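Long-range contact in protein STN1 (Saccharomyces cerevisiae, PDB 3KEY), which helps regulate telomere length and protect chromosome ends, restraining telomerase loading through its interaction with Cdc13: residues L95-M107 with V136-K148. Sequence-based numbering, arbitrary orientation.
Sequences LFEYAEKRISVLM and VDVFKECLKRTKK
Ala-99 CB sits squarely over the centre of the Phe-139 ring, 3.7 Å from its centroid, while Arg-102 CG lies at that ring's edge; Phe-139 CZ in turn meets the edge of the Tyr-98 ring. Over one face of Phe-96 stands Val-138 CG1, put there by a chi1 of 173° that turns this methyl opposite the backbone N. Glu-141 CB lies at the edge of Phe-96, and Cys-142 SG comes in obliquely, 3.3 Å from Phe-96 CD1, a sulfur-aromatic contact. The guanidinium of Arg-145, an exposed residue, turns a face to Phe-96 CE1.

Knobs fit into holes from both helices: Phe-139 drops among Tyr-98, Ala-99, Arg-102 and Ile-103, Cys-142 among Phe-96, Ala-99, Glu-100 and Ile-103, and Ile-103 among Phe-139, Cys-142, Leu-143 and Thr-146. The fit is tight where Ile-103 CD1 touches Cys-142 CB at 3.5 Å. With an alanine in place of Phe-139, a gap is likely to open beneath Ala-99 and Ile-103 to lose one wall of its hole. Farther along, Met-107 SD meets Thr-146 CG2 tip to tip at 3.5 Å, while Thr-146 OG1, well above the carbonyl plane, hydrogen-bonds to Cys-142 O (2.9 Å), which also accepts from Thr-146 N.

The axes of segments 95-107 and 136-148 cross at -55°, 9.3 Å apart at closest approach, within the second winged helix-turn-helix of this C-terminal region. Strand 154-161 adds Ile-159 against Phe-139, and helix 6-16 of the first brings Leu-15 to Phe-96. With no hydrogen bond between the two segments, their association rests on shape and apolar burial.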
ATOM      1  N   LEU A  95       4.859   4.914  -6.963  1.00 34.08           N
ATOM      2  CA  LEU A  95       4.045   5.662  -6.001  1.00 34.40           C
ATOM      3  C   LEU A  95       4.852   5.900  -4.731  1.00 32.92           C
ATOM      4  O   LEU A  95       4.797   6.978  -4.141  1.00 31.21           O
ATOM      5  CB  LEU A  95       2.760   4.897  -5.661  1.00 35.03           C
ATOM      6  CG  LEU A  95       1.664   4.989  -6.721  1.00 39.86           C
ATOM      7  CD1 LEU A  95       0.556   3.967  -6.463  1.00 43.50           C
ATOM      8  CD2 LEU A  95       1.115   6.408  -6.723  1.00 41.69           C
ATOM      9  N   PHE A  96       5.611   4.888  -4.320  1.00 33.25           N
ATOM     10  CA  PHE A  96       6.439   5.007  -3.132  1.00 36.03           C
ATOM     11  C   PHE A  96       7.558   6.018  -3.349  1.00 36.84           C
ATOM     12  O   PHE A  96       7.872   6.794  -2.449  1.00 35.88           O
ATOM     13  CB  PHE A  96       7.016   3.645  -2.743  1.00 36.74           C
ATOM     14  CG  PHE A  96       6.308   3.011  -1.588  1.00 39.87           C
ATOM     15  CD1 PHE A  96       6.701   3.290  -0.282  1.00 41.05           C
ATOM     16  CD2 PHE A  96       5.216   2.173  -1.800  1.00 40.55           C
ATOM     17  CE1 PHE A  96       6.019   2.747   0.805  1.00 42.93           C
ATOM     18  CE2 PHE A  96       4.519   1.622  -0.722  1.00 43.92           C
ATOM     19  CZ  PHE A  96       4.922   1.909   0.585  1.00 45.37           C
ATOM     20  N   GLU A  97       8.169   6.004  -4.530  1.00 37.94           N
ATOM     21  CA  GLU A  97       9.231   6.958  -4.825  1.00 39.43           C
ATOM     22  C   GLU A  97       8.637   8.359  -4.748  1.00 37.39           C
ATOM     23  O   GLU A  97       9.190   9.245  -4.092  1.00 36.90           O
ATOM     24  CB  GLU A  97       9.814   6.717  -6.218  1.00 41.97           C
ATOM     25  CG  GLU A  97      11.066   5.851  -6.227  1.00 50.82           C
ATOM     26  CD  GLU A  97      11.623   5.632  -7.628  1.00 54.10           C
ATOM     27  OE1 GLU A  97      11.724   6.618  -8.398  1.00 55.68           O
ATOM     28  OE2 GLU A  97      11.965   4.473  -7.951  1.00 56.53           O
ATOM     29  N   TYR A  98       7.497   8.548  -5.415  1.00 35.80           N
ATOM     30  CA  TYR A  98       6.810   9.835  -5.412  1.00 34.32           C
ATOM     31  C   TYR A  98       6.539  10.339  -3.978  1.00 32.85           C
ATOM     32  O   TYR A  98       6.837  11.491  -3.648  1.00 30.44           O
ATOM     33  CB  TYR A  98       5.502   9.701  -6.192  1.00 35.30           C
ATOM     34  CG  TYR A  98       4.663  10.958  -6.264  1.00 37.87           C
ATOM     35  CD1 TYR A  98       3.828  11.330  -5.205  1.00 38.06           C
ATOM     36  CD2 TYR A  98       4.681  11.762  -7.406  1.00 38.07           C
ATOM     37  CE1 TYR A  98       3.026  12.472  -5.287  1.00 39.47           C
ATOM     38  CE2 TYR A  98       3.886  12.904  -7.502  1.00 39.37           C
ATOM     39  CZ  TYR A  98       3.059  13.252  -6.443  1.00 41.78           C
ATOM     40  OH  TYR A  98       2.250  14.365  -6.550  1.00 42.12           O
ATOM     41  N   ALA A  99       5.975   9.479  -3.132  1.00 30.54           N
ATOM     42  CA  ALA A  99       5.680   9.859  -1.753  1.00 31.02           C
ATOM     43  C   ALA A  99       6.957  10.204  -0.972  1.00 31.34           C
ATOM     44  O   ALA A  99       7.004  11.210  -0.268  1.00 30.31           O
ATOM     45  CB  ALA A  99       4.920   8.735  -1.053  1.00 27.59           C
ATOM     46  N   GLU A 100       7.984   9.366  -1.091  1.00 31.84           N
ATOM     47  CA  GLU A 100       9.252   9.610  -0.394  1.00 34.71           C
ATOM     48  C   GLU A 100       9.844  10.978  -0.757  1.00 33.89           C
ATOM     49  O   GLU A 100      10.314  11.711   0.116  1.00 31.75           O
ATOM     50  CB  GLU A 100      10.270   8.528  -0.746  1.00 37.10           C
ATOM     51  CG  GLU A 100      10.072   7.203  -0.042  1.00 44.06           C
ATOM     52  CD  GLU A 100      10.588   6.043  -0.876  1.00 47.80           C
ATOM     53  OE1 GLU A 100      11.582   6.239  -1.612  1.00 49.95           O
ATOM     54  OE2 GLU A 100      10.007   4.938  -0.793  1.00 51.77           O
ATOM     55  N   LYS A 101       9.831  11.308  -2.045  1.00 32.48           N
ATOM     56  CA  LYS A 101      10.363  12.587  -2.508  1.00 35.69           C
ATOM     57  C   LYS A 101       9.526  13.753  -1.997  1.00 35.09           C
ATOM     58  O   LYS A 101      10.069  14.773  -1.567  1.00 35.41           O
ATOM     59  CB  LYS A 101      10.403  12.632  -4.039  1.00 37.29           C
ATOM     60  CG  LYS A 101      11.467  11.737  -4.663  1.00 45.21           C
ATOM     61  CD  LYS A 101      11.332  11.711  -6.186  1.00 50.59           C
ATOM     62  CE  LYS A 101      12.363  10.794  -6.839  1.00 54.52           C
ATOM     63  NZ  LYS A 101      12.098  10.633  -8.306  1.00 57.10           N
ATOM     64  N   ARG A 102       8.202  13.606  -2.053  1.00 33.70           N
ATOM     65  CA  ARG A 102       7.312  14.665  -1.588  1.00 32.64           C
ATOM     66  C   ARG A 102       7.551  14.941  -0.107  1.00 33.28           C
ATOM     67  O   ARG A 102       7.726  16.089   0.297  1.00 33.12           O
ATOM     68  CB  ARG A 102       5.847  14.277  -1.813  1.00 32.70           C
ATOM     69  CG  ARG A 102       4.839  15.258  -1.212  1.00 35.41           C
ATOM     70  CD  ARG A 102       5.133  16.673  -1.660  1.00 37.05           C
ATOM     71  NE  ARG A 102       5.180  16.752  -3.116  1.00 40.27           N
ATOM     72  CZ  ARG A 102       4.153  17.097  -3.886  1.00 43.70           C
ATOM     73  NH1 ARG A 102       2.978  17.413  -3.348  1.00 42.86           N
ATOM     74  NH2 ARG A 102       4.298  17.101  -5.204  1.00 45.17           N
ATOM     75  N   ILE A 103       7.560  13.880   0.695  1.00 32.99           N
ATOM     76  CA  ILE A 103       7.775  13.993   2.131  1.00 32.96           C
ATOM     77  C   ILE A 103       9.137  14.642   2.405  1.00 34.97           C
ATOM     78  O   ILE A 103       9.266  15.522   3.260  1.00 33.26           O
ATOM     79  CB  ILE A 103       7.711  12.587   2.787  1.00 31.71           C
ATOM     80  CG1 ILE A 103       6.253  12.097   2.817  1.00 28.87           C
ATOM     81  CG2 ILE A 103       8.323  12.611   4.175  1.00 29.74           C
ATOM     82  CD1 ILE A 103       6.125  10.600   3.111  1.00 28.39           C
ATOM     83  N   SER A 104      10.148  14.201   1.663  1.00 34.84           N
ATOM     84  CA  SER A 104      11.495  14.724   1.824  1.00 37.61           C
ATOM     85  C   SER A 104      11.568  16.244   1.607  1.00 36.43           C
ATOM     86  O   SER A 104      12.146  16.964   2.426  1.00 36.70           O
ATOM     87  CB  SER A 104      12.451  14.005   0.865  1.00 38.07           C
ATOM     88  OG  SER A 104      13.753  14.561   0.943  1.00 44.89           O
ATOM     89  N   VAL A 105      10.984  16.732   0.518  1.00 35.10           N
ATOM     90  CA  VAL A 105      11.019  18.164   0.251  1.00 36.21           C
ATOM     91  C   VAL A 105      10.189  18.960   1.265  1.00 34.63           C
ATOM     92  O   VAL A 105      10.607  20.039   1.698  1.00 33.39           O
ATOM     93  CB  VAL A 105      10.538  18.503  -1.188  1.00 37.39           C
ATOM     94  CG1 VAL A 105       9.065  18.171  -1.357  1.00 40.01           C
ATOM     95  CG2 VAL A 105      10.770  19.979  -1.469  1.00 40.46           C
ATOM     96  N   LEU A 106       9.028  18.434   1.655  1.00 31.35           N
ATOM     97  CA  LEU A 106       8.186  19.128   2.633  1.00 32.55           C
ATOM     98  C   LEU A 106       8.942  19.323   3.948  1.00 32.33           C
ATOM     99  O   LEU A 106       8.879  20.393   4.557  1.00 33.15           O
ATOM    100  CB  LEU A 106       6.884  18.354   2.892  1.00 30.71           C
ATOM    101  CG  LEU A 106       5.838  18.411   1.767  1.00 32.29           C
ATOM    102  CD1 LEU A 106       4.639  17.523   2.112  1.00 31.72           C
ATOM    103  CD2 LEU A 106       5.392  19.866   1.558  1.00 30.86           C
ATOM    104  N   MET A 107       9.657  18.293   4.378  1.00 31.70           N
ATOM    105  CA  MET A 107      10.427  18.374   5.607  1.00 33.96           C
ATOM    106  C   MET A 107      11.566  19.389   5.478  1.00 34.71           C
ATOM    107  O   MET A 107      11.808  20.170   6.394  1.00 35.26           O
ATOM    108  CB  MET A 107      10.990  17.000   5.974  1.00 35.06           C
ATOM    109  CG  MET A 107       9.933  15.998   6.410  1.00 38.28           C
ATOM    110  SD  MET A 107      10.676  14.460   6.994  1.00 43.19           S
ATOM    111  CE  MET A 107      10.900  14.843   8.685  1.00 46.31           C
ATOM    112  N   VAL A 136      -3.278   7.260   0.359  1.00 32.01           N
ATOM    113  CA  VAL A 136      -3.202   7.379   1.808  1.00 33.94           C
ATOM    114  C   VAL A 136      -2.335   6.256   2.387  1.00 33.35           C
ATOM    115  O   VAL A 136      -1.470   6.504   3.216  1.00 33.56           O
ATOM    116  CB  VAL A 136      -4.610   7.308   2.461  1.00 34.69           C
ATOM    117  CG1 VAL A 136      -4.485   7.118   3.970  1.00 34.11           C
ATOM    118  CG2 VAL A 136      -5.389   8.581   2.150  1.00 32.94           C
ATOM    119  N   ASP A 137      -2.552   5.018   1.952  1.00 34.48           N
ATOM    120  CA  ASP A 137      -1.752   3.935   2.508  1.00 35.34           C
ATOM    121  C   ASP A 137      -0.282   4.040   2.125  1.00 33.96           C
ATOM    122  O   ASP A 137       0.587   3.678   2.910  1.00 32.19           O
ATOM    123  CB  ASP A 137      -2.335   2.566   2.129  1.00 37.21           C
ATOM    124  CG  ASP A 137      -3.676   2.301   2.819  1.00 44.36           C
ATOM    125  OD1 ASP A 137      -3.917   2.911   3.886  1.00 45.46           O
ATOM    126  OD2 ASP A 137      -4.482   1.490   2.311  1.00 45.66           O
ATOM    127  N   VAL A 138       0.013   4.551   0.935  1.00 31.62           N
ATOM    128  CA  VAL A 138       1.413   4.687   0.555  1.00 32.02           C
ATOM    129  C   VAL A 138       2.088   5.740   1.447  1.00 31.49           C
ATOM    130  O   VAL A 138       3.176   5.504   1.985  1.00 31.39           O
ATOM    131  CB  VAL A 138       1.566   5.074  -0.941  1.00 31.79           C
ATOM    132  CG1 VAL A 138       3.035   5.382  -1.259  1.00 31.12           C
ATOM    133  CG2 VAL A 138       1.079   3.919  -1.815  1.00 29.96           C
ATOM    134  N   PHE A 139       1.434   6.884   1.627  1.00 30.90           N
ATOM    135  CA  PHE A 139       2.004   7.938   2.465  1.00 32.11           C
ATOM    136  C   PHE A 139       2.124   7.526   3.934  1.00 32.46           C
ATOM    137  O   PHE A 139       3.107   7.871   4.590  1.00 32.81           O
ATOM    138  CB  PHE A 139       1.209   9.249   2.325  1.00 31.12           C
ATOM    139  CG  PHE A 139       1.648  10.093   1.146  1.00 30.76           C
ATOM    140  CD1 PHE A 139       1.154   9.844  -0.131  1.00 31.26           C
ATOM    141  CD2 PHE A 139       2.606  11.094   1.311  1.00 29.83           C
ATOM    142  CE1 PHE A 139       1.608  10.578  -1.233  1.00 33.19           C
ATOM    143  CE2 PHE A 139       3.070  11.836   0.222  1.00 30.72           C
ATOM    144  CZ  PHE A 139       2.571  11.577  -1.055  1.00 33.26           C
ATOM    145  N   LYS A 140       1.146   6.778   4.449  1.00 31.75           N
ATOM    146  CA  LYS A 140       1.227   6.317   5.834  1.00 32.84           C
ATOM    147  C   LYS A 140       2.495   5.475   6.042  1.00 33.18           C
ATOM    148  O   LYS A 140       3.236   5.676   7.011  1.00 32.64           O
ATOM    149  CB  LYS A 140      -0.011   5.493   6.213  1.00 32.95           C
ATOM    150  CG  LYS A 140      -1.233   6.337   6.571  1.00 37.34           C
ATOM    151  CD  LYS A 140      -2.431   5.478   6.976  1.00 42.07           C
ATOM    152  CE  LYS A 140      -3.587   6.347   7.485  1.00 43.97           C
ATOM    153  NZ  LYS A 140      -4.781   5.516   7.845  1.00 48.59           N
ATOM    154  N   GLU A 141       2.741   4.534   5.134  1.00 33.19           N
ATOM    155  CA  GLU A 141       3.923   3.682   5.222  1.00 36.12           C
ATOM    156  C   GLU A 141       5.230   4.480   5.125  1.00 35.25           C
ATOM    157  O   GLU A 141       6.172   4.236   5.881  1.00 36.91           O
ATOM    158  CB  GLU A 141       3.902   2.618   4.126  1.00 36.98           C
ATOM    159  CG  GLU A 141       3.599   1.235   4.633  1.00 45.61           C
ATOM    160  CD  GLU A 141       4.361   0.910   5.914  1.00 46.30           C
ATOM    161  OE1 GLU A 141       5.622   0.936   5.924  1.00 50.52           O
ATOM    162  OE2 GLU A 141       3.689   0.633   6.916  1.00 46.88           O
ATOM    163  N   CYS A 142       5.297   5.415   4.185  1.00 33.52           N
ATOM    164  CA  CYS A 142       6.496   6.233   4.041  1.00 33.02           C
ATOM    165  C   CYS A 142       6.711   7.096   5.280  1.00 32.48           C
ATOM    166  O   CYS A 142       7.828   7.199   5.782  1.00 32.35           O
ATOM    167  CB  CYS A 142       6.392   7.125   2.807  1.00 32.32           C
ATOM    168  SG  CYS A 142       6.425   6.198   1.273  1.00 38.51           S
ATOM    169  N   LEU A 143       5.642   7.711   5.777  1.00 31.14           N
ATOM    170  CA  LEU A 143       5.755   8.559   6.960  1.00 33.61           C
ATOM    171  C   LEU A 143       6.191   7.738   8.166  1.00 33.50           C
ATOM    172  O   LEU A 143       6.983   8.201   8.990  1.00 34.47           O
ATOM    173  CB  LEU A 143       4.423   9.276   7.229  1.00 30.78           C
ATOM    174  CG  LEU A 143       4.154  10.422   6.239  1.00 31.79           C
ATOM    175  CD1 LEU A 143       2.708  10.899   6.307  1.00 31.70           C
ATOM    176  CD2 LEU A 143       5.116  11.574   6.558  1.00 32.58           C
ATOM    177  N   LYS A 144       5.687   6.513   8.256  1.00 34.74           N
ATOM    178  CA  LYS A 144       6.039   5.613   9.351  1.00 38.78           C
ATOM    179  C   LYS A 144       7.555   5.356   9.297  1.00 39.16           C
ATOM    180  O   LYS A 144       8.249   5.426  10.316  1.00 37.29           O
ATOM    181  CB  LYS A 144       5.253   4.306   9.198  1.00 40.56           C
ATOM    182  CG  LYS A 144       5.406   3.285  10.314  1.00 48.65           C
ATOM    183  CD  LYS A 144       4.408   2.123  10.112  1.00 51.98           C
ATOM    184  CE  LYS A 144       4.607   1.009  11.144  1.00 56.00           C
ATOM    185  NZ  LYS A 144       3.577  -0.081  11.064  1.00 55.38           N
ATOM    186  N   ARG A 145       8.066   5.087   8.098  1.00 38.92           N
ATOM    187  CA  ARG A 145       9.499   4.839   7.923  1.00 41.10           C
ATOM    188  C   ARG A 145      10.328   6.092   8.175  1.00 39.65           C
ATOM    189  O   ARG A 145      11.404   6.020   8.763  1.00 39.23           O
ATOM    190  CB  ARG A 145       9.796   4.341   6.506  1.00 42.10           C
ATOM    191  CG  ARG A 145       9.160   3.015   6.176  1.00 46.17           C
ATOM    192  CD  ARG A 145       9.442   2.618   4.735  1.00 48.72           C
ATOM    193  NE  ARG A 145       8.979   1.263   4.460  1.00 49.65           N
ATOM    194  CZ  ARG A 145       9.197   0.619   3.322  1.00 52.16           C
ATOM    195  NH1 ARG A 145       9.871   1.209   2.344  1.00 53.47           N
ATOM    196  NH2 ARG A 145       8.756  -0.622   3.172  1.00 53.83           N
ATOM    197  N   THR A 146       9.825   7.236   7.720  1.00 37.81           N
ATOM    198  CA  THR A 146      10.534   8.498   7.889  1.00 36.68           C
ATOM    199  C   THR A 146      10.717   8.842   9.367  1.00 38.12           C
ATOM    200  O   THR A 146      11.806   9.255   9.787  1.00 37.72           O
ATOM    201  CB  THR A 146       9.796   9.653   7.177  1.00 34.45           C
ATOM    202  OG1 THR A 146       9.764   9.394   5.768  1.00 35.76           O
ATOM    203  CG2 THR A 146      10.506  10.983   7.420  1.00 34.42           C
ATOM    204  N   LYS A 147       9.662   8.669  10.155  1.00 37.59           N
ATOM    205  CA  LYS A 147       9.753   8.958  11.582  1.00 41.51           C
ATOM    206  C   LYS A 147      10.792   8.048  12.248  1.00 43.95           C
ATOM    207  O   LYS A 147      11.526   8.482  13.140  1.00 44.79           O
ATOM    208  CB  LYS A 147       8.394   8.775  12.263  1.00 40.84           C
ATOM    209  CG  LYS A 147       8.438   9.018  13.765  1.00 44.73           C
ATOM    210  CD  LYS A 147       7.047   9.030  14.379  1.00 46.35           C
ATOM    211  CE  LYS A 147       7.113   9.339  15.872  1.00 47.34           C
ATOM    212  NZ  LYS A 147       5.757   9.439  16.481  1.00 48.04           N
ATOM    213  N   LYS A 148      10.857   6.789  11.815  1.00 45.15           N
ATOM    214  CA  LYS A 148      11.827   5.851  12.382  1.00 48.72           C
ATOM    215  C   LYS A 148      13.258   6.187  11.982  1.00 49.58           C
ATOM    216  O   LYS A 148      14.164   6.117  12.811  1.00 51.16           O
ATOM    217  CB  LYS A 148      11.526   4.411  11.960  1.00 50.14           C
ATOM    218  CG  LYS A 148      10.436   3.735  12.766  1.00 55.40           C
ATOM    219  CD  LYS A 148      10.417   2.231  12.508  1.00 57.50           C
ATOM    220  CE  LYS A 148       9.364   1.535  13.357  1.00 59.65           C
ATOM    221  NZ  LYS A 148       9.413   0.052  13.192  1.00 61.79           N
TER